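Local atomic coordinates of uncharacterized hypothetical protein FTT_1539c (Francisella tularensis subsp. tularensis, PDB entry 4QVR), a protein that is of unknown function, a DUF6844-domain protein of Francisella tularensis with a predicted signal sequence, consistent with export from the cytoplasm. Residues Y329-G334 with V445-P450; G250-K255 with I318-G323. All blocks are in the same frame, centred on the assembly; numbering follows the deposited sequence.

Contact 1 (Y329-G334 with V445-P450); sequences YILAYG and VLKWDP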
loop_
_atom_site.group_PDB
_atom_site.type_symbol
_atom_site.label_atom_id
_atom_site.label_comp_id
_atom_site.label_asym_id
_atom_site.label_seq_id
_atom_site.Cartn_x
_atom_site.Cartn_y
_atom_site.Cartn_z
ATOM N N TYR A 329 -11.838 -8.430 9.058
ATOM C CA TYR A 329 -10.597 -8.804 9.662
ATOM C C TYR A 329 -9.529 -8.412 8.670
ATOM O O TYR A 329 -9.799 -8.235 7.482
ATOM C CB TYR A 329 -10.584 -10.308 9.972
ATOM C CG TYR A 329 -10.830 -11.154 8.755
ATOM C CD1 TYR A 329 -9.882 -11.242 7.761
ATOM C CD2 TYR A 329 -12.003 -11.863 8.596
ATOM C CE1 TYR A 329 -10.086 -12.005 6.641
ATOM C CE2 TYR A 329 -12.214 -12.638 7.467
ATOM C CZ TYR A 329 -11.242 -12.702 6.499
ATOM O OH TYR A 329 -11.404 -13.459 5.367
ATOM N N ILE A 330 -8.308 -8.283 9.153
ATOM C CA ILE A 330 -7.214 -7.905 8.305
ATOM C C ILE A 330 -6.204 -9.030 8.238
ATOM O O ILE A 330 -5.791 -9.544 9.265
ATOM C CB ILE A 330 -6.562 -6.638 8.857
ATOM C CG1 ILE A 330 -7.614 -5.521 8.838
ATOM C CG2 ILE A 330 -5.330 -6.266 8.033
ATOM C CD1 ILE A 330 -7.322 -4.375 9.765
ATOM N N LEU A 331 -5.835 -9.423 7.024
ATOM C CA LEU A 331 -4.850 -10.461 6.829
ATOM C C LEU A 331 -3.574 -9.765 6.448
ATOM O O LEU A 331 -3.608 -8.727 5.815
ATOM C CB LEU A 331 -5.248 -11.403 5.717
ATOM C CG LEU A 331 -6.576 -12.113 5.900
ATOM C CD1 LEU A 331 -6.774 -13.081 4.741
ATOM C CD2 LEU A 331 -6.596 -12.850 7.211
ATOM N N ALA A 332 -2.454 -10.334 6.867
ATOM C CA ALA A 332 -1.141 -9.807 6.571
ATOM C C ALA A 332 -0.279 -10.974 6.155
ATOM O O ALA A 332 -0.188 -11.977 6.884
ATOM C CB ALA A 332 -0.541 -9.156 7.787
ATOM N N TYR A 333 0.350 -10.837 4.991
ATOM C CA TYR A 333 1.238 -11.861 4.456
ATOM C C TYR A 333 2.669 -11.604 4.818
ATOM O O TYR A 333 3.076 -10.465 4.958
ATOM C CB TYR A 333 1.148 -11.866 2.946
ATOM C CG TYR A 333 -0.243 -12.139 2.417
ATOM C CD1 TYR A 333 -0.762 -13.419 2.423
ATOM C CD2 TYR A 333 -1.020 -11.118 1.873
ATOM C CE1 TYR A 333 -2.043 -13.686 1.925
ATOM C CE2 TYR A 333 -2.281 -11.376 1.351
ATOM C CZ TYR A 333 -2.792 -12.665 1.393
ATOM O OH TYR A 333 -4.042 -12.930 0.888
ATOM N N GLY A 334 3.457 -12.659 4.919
ATOM C CA GLY A 334 4.863 -12.526 5.247
ATOM C C GLY A 334 5.612 -13.747 4.815
ATOM O O GLY A 334 5.053 -14.824 4.770
ATOM N N VAL A 445 0.275 -16.263 7.192
ATOM C CA VAL A 445 -0.826 -15.347 7.000
ATOM C C VAL A 445 -1.323 -15.087 8.397
ATOM O O VAL A 445 -1.760 -16.016 9.098
ATOM C CB VAL A 445 -1.978 -15.917 6.173
ATOM C CG1 VAL A 445 -3.057 -14.853 6.018
ATOM C CG2 VAL A 445 -1.484 -16.391 4.805
ATOM N N LEU A 446 -1.220 -13.837 8.820
ATOM C CA LEU A 446 -1.627 -13.459 10.142
ATOM C C LEU A 446 -2.955 -12.753 10.031
ATOM O O LEU A 446 -3.241 -12.121 9.018
ATOM C CB LEU A 446 -0.581 -12.554 10.803
ATOM C CG LEU A 446 0.839 -13.109 11.015
ATOM C CD1 LEU A 446 1.660 -12.155 11.874
ATOM C CD2 LEU A 446 0.840 -14.475 11.668
ATOM N N LYS A 447 -3.772 -12.898 11.072
ATOM C CA LYS A 447 -5.077 -12.254 11.138
ATOM C C LYS A 447 -5.094 -11.345 12.364
ATOM O O LYS A 447 -4.779 -11.783 13.474
ATOM C CB LYS A 447 -6.207 -13.274 11.260
ATOM C CG LYS A 447 -7.585 -12.633 11.332
ATOM C CD LYS A 447 -8.628 -13.595 11.864
ATOM C CE LYS A 447 -9.973 -12.904 12.047
ATOM N NZ LYS A 447 -10.985 -13.758 12.736
ATOM N N TRP A 448 -5.460 -10.088 12.134
ATOM C CA TRP A 448 -5.541 -9.065 13.156
ATOM C C TRP A 448 -6.966 -8.544 13.222
ATOM O O TRP A 448 -7.581 -8.267 12.192
ATOM C CB TRP A 448 -4.598 -7.912 12.812
ATOM C CG TRP A 448 -4.628 -6.773 13.785
ATOM C CD1 TRP A 448 -4.312 -6.822 15.109
ATOM C CD2 TRP A 448 -4.926 -5.412 13.497
ATOM N NE1 TRP A 448 -4.434 -5.584 15.672
ATOM C CE2 TRP A 448 -4.801 -4.695 14.699
ATOM C CE3 TRP A 448 -5.304 -4.730 12.346
ATOM C CZ2 TRP A 448 -5.047 -3.329 14.780
ATOM C CZ3 TRP A 448 -5.548 -3.375 12.426
ATOM C CH2 TRP A 448 -5.414 -2.687 13.631
ATOM N N ASP A 449 -7.468 -8.397 14.443
ATOM C CA ASP A 449 -8.810 -7.902 14.699
ATOM C C ASP A 449 -8.706 -6.565 15.429
ATOM O O ASP A 449 -8.305 -6.522 16.591
ATOM C CB ASP A 449 -9.599 -8.936 15.523
ATOM C CG ASP A 449 -10.054 -10.132 14.679
ATOM O OD1 ASP A 449 -10.831 -9.917 13.720
ATOM O OD2 ASP A 449 -9.666 -11.285 14.988
ATOM N N PRO A 450 -9.049 -5.467 14.738
ATOM C CA PRO A 450 -8.988 -4.119 15.313
ATOM C C PRO A 450 -10.266 -3.696 16.023
ATOM O O PRO A 450 -10.248 -3.461 17.232
ATOM C CB PRO A 450 -8.762 -3.240 14.091
ATOM C CG PRO A 450 -9.381 -3.990 12.951
ATOM C CD PRO A 450 -9.424 -5.446 13.311
#
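The carbonyl oxygen of Leu446 takes the amide of Ala332, N to O 2.9 Å, from a donor tilted 19° out of the carbonyl plane, and the CA-H of Leu331 makes a weaker C-H...O contact to it (CA to O 3.2 Å). Within the same pair, Leu446 N returns a bond to Ala332 O (2.9 Å). Ile330 and Trp448 form the next hydrogen-bonded pair, Trp448 N to Ile330 O at 2.9 Å, while Leu331–Lys447 and Tyr333–Val445 are the non-hydrogen-bonded pairs. The two strands are the antiparallel central pair of a four-stranded sheet, with 318-322 and 424-433 at its outer edges. On the face carrying Ile330, Ala332, Leu446 and Trp448, helix 349-370 packs through Ala360, Leu364 and Ile368. Here the indole stands with its CG anti to the backbone N (chi1 178°), bringing its benzene edge alongside Ile330; Ile330 CD1 meets CE3 of Trp448 at 3.3 Å, near the ring plane. Pro450 CB lies over one indole face, offset toward the rim, and Pro450 CG also touches Ile330 CD1. On the other face the fully extended Lys447 chain crosses Tyr329 at about a right angle, CE lying 3.4 Å from Tyr329 CB, and its NZ forms a rather long salt bridge with Asp449 OD2, 3.6 Å. Val445 CG2 rests 3.9 Å from Tyr333 CD1, and the phenol OH beyond is hydrogen-bonded to Tyr304.

Contact 2 (G250-K255 with I318-G323); sequences GLLPIK and IRVGFG
Strands 251-255 and 318-322 cross almost perpendicularly, at 92° with axes 6.4 Å apart, and Pro253 sits over Arg319 where the backbones come nearest. Direct backbone pairing is replaced here by water: one molecule donates to Pro253 O at 2.7 Å and accepts from Val320 N. The Pro253 ring lies against the other strand's backbone, its CG 3.4 Å from Ile318 O, and its CB meets Arg319 NH1. Arg319 starts away from the proline strand, but a bend at chi2 (-68°) swings the guanidinium back against the backbone of residues 253-255. There Lys255 N lies over one guanidinium face, and a second water sits in plane at the edge, 3.0 Å from Arg319 NE and within bonding distance of Ile254 O. NH1 reaches its own strand at Ile318 O, 2.8 Å away, approaching from above the carbonyl plane, and also bonds Tyr316 O; together these bonds should hold the group's rotation. The crossing joins two antiparallel sheets at their edge strands, 251-261 of the three-stranded one and 318-322 of the four-stranded one. Beside the proline, Leu252 adds apolar contacts: its CD1 touches both Val320 CG2 (3.5 Å) and Ile318 CD1 (3.8 Å), and the leucine side chain crosses each of theirs at about a right angle. Ile318 continues onto Leu364 and Leu367 of helix 349-370, while Arg319 packs against Ile77 of helix 67-78.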
loop_
_atom_site.group_PDB
_atom_site.type_symbol
_atom_site.label_atom_id
_atom_site.label_comp_id
_atom_site.label_asym_id
_atom_site.label_seq_id
_atom_site.Cartn_x
_atom_site.Cartn_y
_atom_site.Cartn_z
ATOM N N GLY A 250 -8.553 4.462 3.075
ATOM C CA GLY A 250 -9.519 3.810 2.163
ATOM C C GLY A 250 -8.828 3.202 0.943
ATOM O O GLY A 250 -9.438 2.488 0.158
ATOM N N LEU A 251 -7.545 3.484 0.777
ATOM C CA LEU A 251 -6.789 2.937 -0.369
ATOM C C LEU A 251 -6.259 1.566 0.066
ATOM O O LEU A 251 -5.396 1.461 0.908
ATOM C CB LEU A 251 -5.652 3.862 -0.770
ATOM C CG LEU A 251 -4.983 3.466 -2.087
ATOM C CD1 LEU A 251 -5.914 3.736 -3.260
ATOM C CD2 LEU A 251 -3.719 4.251 -2.281
ATOM N N LEU A 252 -6.790 0.514 -0.518
ATOM C CA LEU A 252 -6.473 -0.836 -0.087
ATOM C C LEU A 252 -5.859 -1.713 -1.193
ATOM O O LEU A 252 -6.309 -1.645 -2.335
ATOM C CB LEU A 252 -7.803 -1.435 0.308
ATOM C CG LEU A 252 -7.919 -2.702 1.112
ATOM C CD1 LEU A 252 -7.517 -2.391 2.546
ATOM C CD2 LEU A 252 -9.360 -3.174 1.049
ATOM N N PRO A 253 -4.831 -2.528 -0.863
ATOM C CA PRO A 253 -4.310 -3.422 -1.910
ATOM C C PRO A 253 -5.286 -4.546 -2.112
ATOM O O PRO A 253 -5.909 -4.999 -1.140
ATOM C CB PRO A 253 -3.007 -3.995 -1.321
ATOM C CG PRO A 253 -2.840 -3.396 0.033
ATOM C CD PRO A 253 -3.901 -2.355 0.261
ATOM N N ILE A 254 -5.444 -5.014 -3.339
ATOM C CA ILE A 254 -6.351 -6.138 -3.546
ATOM C C ILE A 254 -5.715 -7.322 -4.221
ATOM O O ILE A 254 -6.228 -8.426 -4.091
ATOM C CB ILE A 254 -7.662 -5.742 -4.234
ATOM C CG1 ILE A 254 -7.403 -5.089 -5.579
ATOM C CG2 ILE A 254 -8.467 -4.814 -3.317
ATOM C CD1 ILE A 254 -8.691 -4.849 -6.326
ATOM N N LYS A 255 -4.577 -7.098 -4.881
ATOM C CA LYS A 255 -3.860 -8.135 -5.544
ATOM C C LYS A 255 -2.409 -7.715 -5.734
ATOM O O LYS A 255 -2.125 -6.557 -6.047
ATOM C CB LYS A 255 -4.479 -8.315 -6.933
ATOM C CG LYS A 255 -3.924 -9.479 -7.757
ATOM C CD LYS A 255 -4.426 -10.799 -7.191
ATOM C CE LYS A 255 -3.657 -11.970 -7.764
ATOM N NZ LYS A 255 -4.034 -13.217 -7.079
ATOM N N ILE A 318 -1.235 -6.328 3.045
ATOM C CA ILE A 318 -2.406 -6.637 3.843
ATOM C C ILE A 318 -3.644 -6.715 2.960
ATOM O O ILE A 318 -3.650 -6.221 1.820
ATOM C CB ILE A 318 -2.620 -5.586 4.954
ATOM C CG1 ILE A 318 -3.107 -4.241 4.406
ATOM C CG2 ILE A 318 -1.339 -5.375 5.721
ATOM C CD1 ILE A 318 -4.585 -4.217 4.099
ATOM N N ARG A 319 -4.675 -7.376 3.477
ATOM C CA ARG A 319 -5.956 -7.494 2.782
ATOM C C ARG A 319 -7.048 -7.385 3.807
ATOM O O ARG A 319 -6.850 -7.746 4.957
ATOM C CB ARG A 319 -6.129 -8.866 2.109
ATOM C CG ARG A 319 -5.118 -9.243 1.035
ATOM C CD ARG A 319 -5.227 -8.392 -0.227
ATOM N NE ARG A 319 -4.232 -8.879 -1.150
ATOM C CZ ARG A 319 -2.966 -8.510 -1.162
ATOM N NH1 ARG A 319 -2.517 -7.563 -0.349
ATOM N NH2 ARG A 319 -2.144 -9.081 -2.025
ATOM N N VAL A 320 -8.208 -6.913 3.389
ATOM C CA VAL A 320 -9.340 -6.870 4.264
ATOM C C VAL A 320 -10.311 -7.909 3.777
ATOM O O VAL A 320 -10.574 -8.021 2.586
ATOM C CB VAL A 320 -10.034 -5.502 4.297
ATOM C CG1 VAL A 320 -11.308 -5.577 5.117
ATOM C CG2 VAL A 320 -9.104 -4.454 4.891
ATOM N N GLY A 321 -10.829 -8.681 4.717
ATOM C CA GLY A 321 -11.820 -9.693 4.420
ATOM C C GLY A 321 -12.922 -9.614 5.458
ATOM O O GLY A 321 -12.863 -8.794 6.394
ATOM N N PHE A 322 -13.911 -10.484 5.303
ATOM C CA PHE A 322 -15.076 -10.532 6.192
ATOM C C PHE A 322 -15.403 -11.987 6.460
ATOM O O PHE A 322 -15.564 -12.758 5.522
ATOM C CB PHE A 322 -16.257 -9.823 5.538
ATOM C CG PHE A 322 -15.977 -8.378 5.187
ATOM C CD1 PHE A 322 -16.120 -7.374 6.137
ATOM C CD2 PHE A 322 -15.571 -8.023 3.903
ATOM C CE1 PHE A 322 -15.872 -6.053 5.813
ATOM C CE2 PHE A 322 -15.320 -6.706 3.579
ATOM C CZ PHE A 322 -15.466 -5.713 4.534
ATOM N N GLY A 323 -15.477 -12.365 7.736
ATOM C CA GLY A 323 -15.733 -13.763 8.120
ATOM C C GLY A 323 -17.194 -14.189 8.148
ATOM O O GLY A 323 -18.085 -13.414 7.786
HETATM O O HOH W 1 -7.835 -6.169 0.339
HETATM O O HOH W 2 -5.095 -10.921 -3.243
#

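How the contacts relate
The two contacts have centres about 10 Å apart and share the four-stranded antiparallel sheet: contact 1 joins its two central strands, and contact 2 meets its outer strand 318-322. That outer strand and strand 328-337 are consecutive strands, and Leu331 N to Arg319 O (2.8 Å) and Tyr329 N to Gly321 O tie them together. Along the sequence both segments of contact 2 precede those of contact 1, and contact 1 recruits the C-terminal end of the modelled chain. Helix 349-370 touches residues of both. Through contact 2 the three-stranded sheet, partly within the DUF6844 range, docks on the four-stranded one.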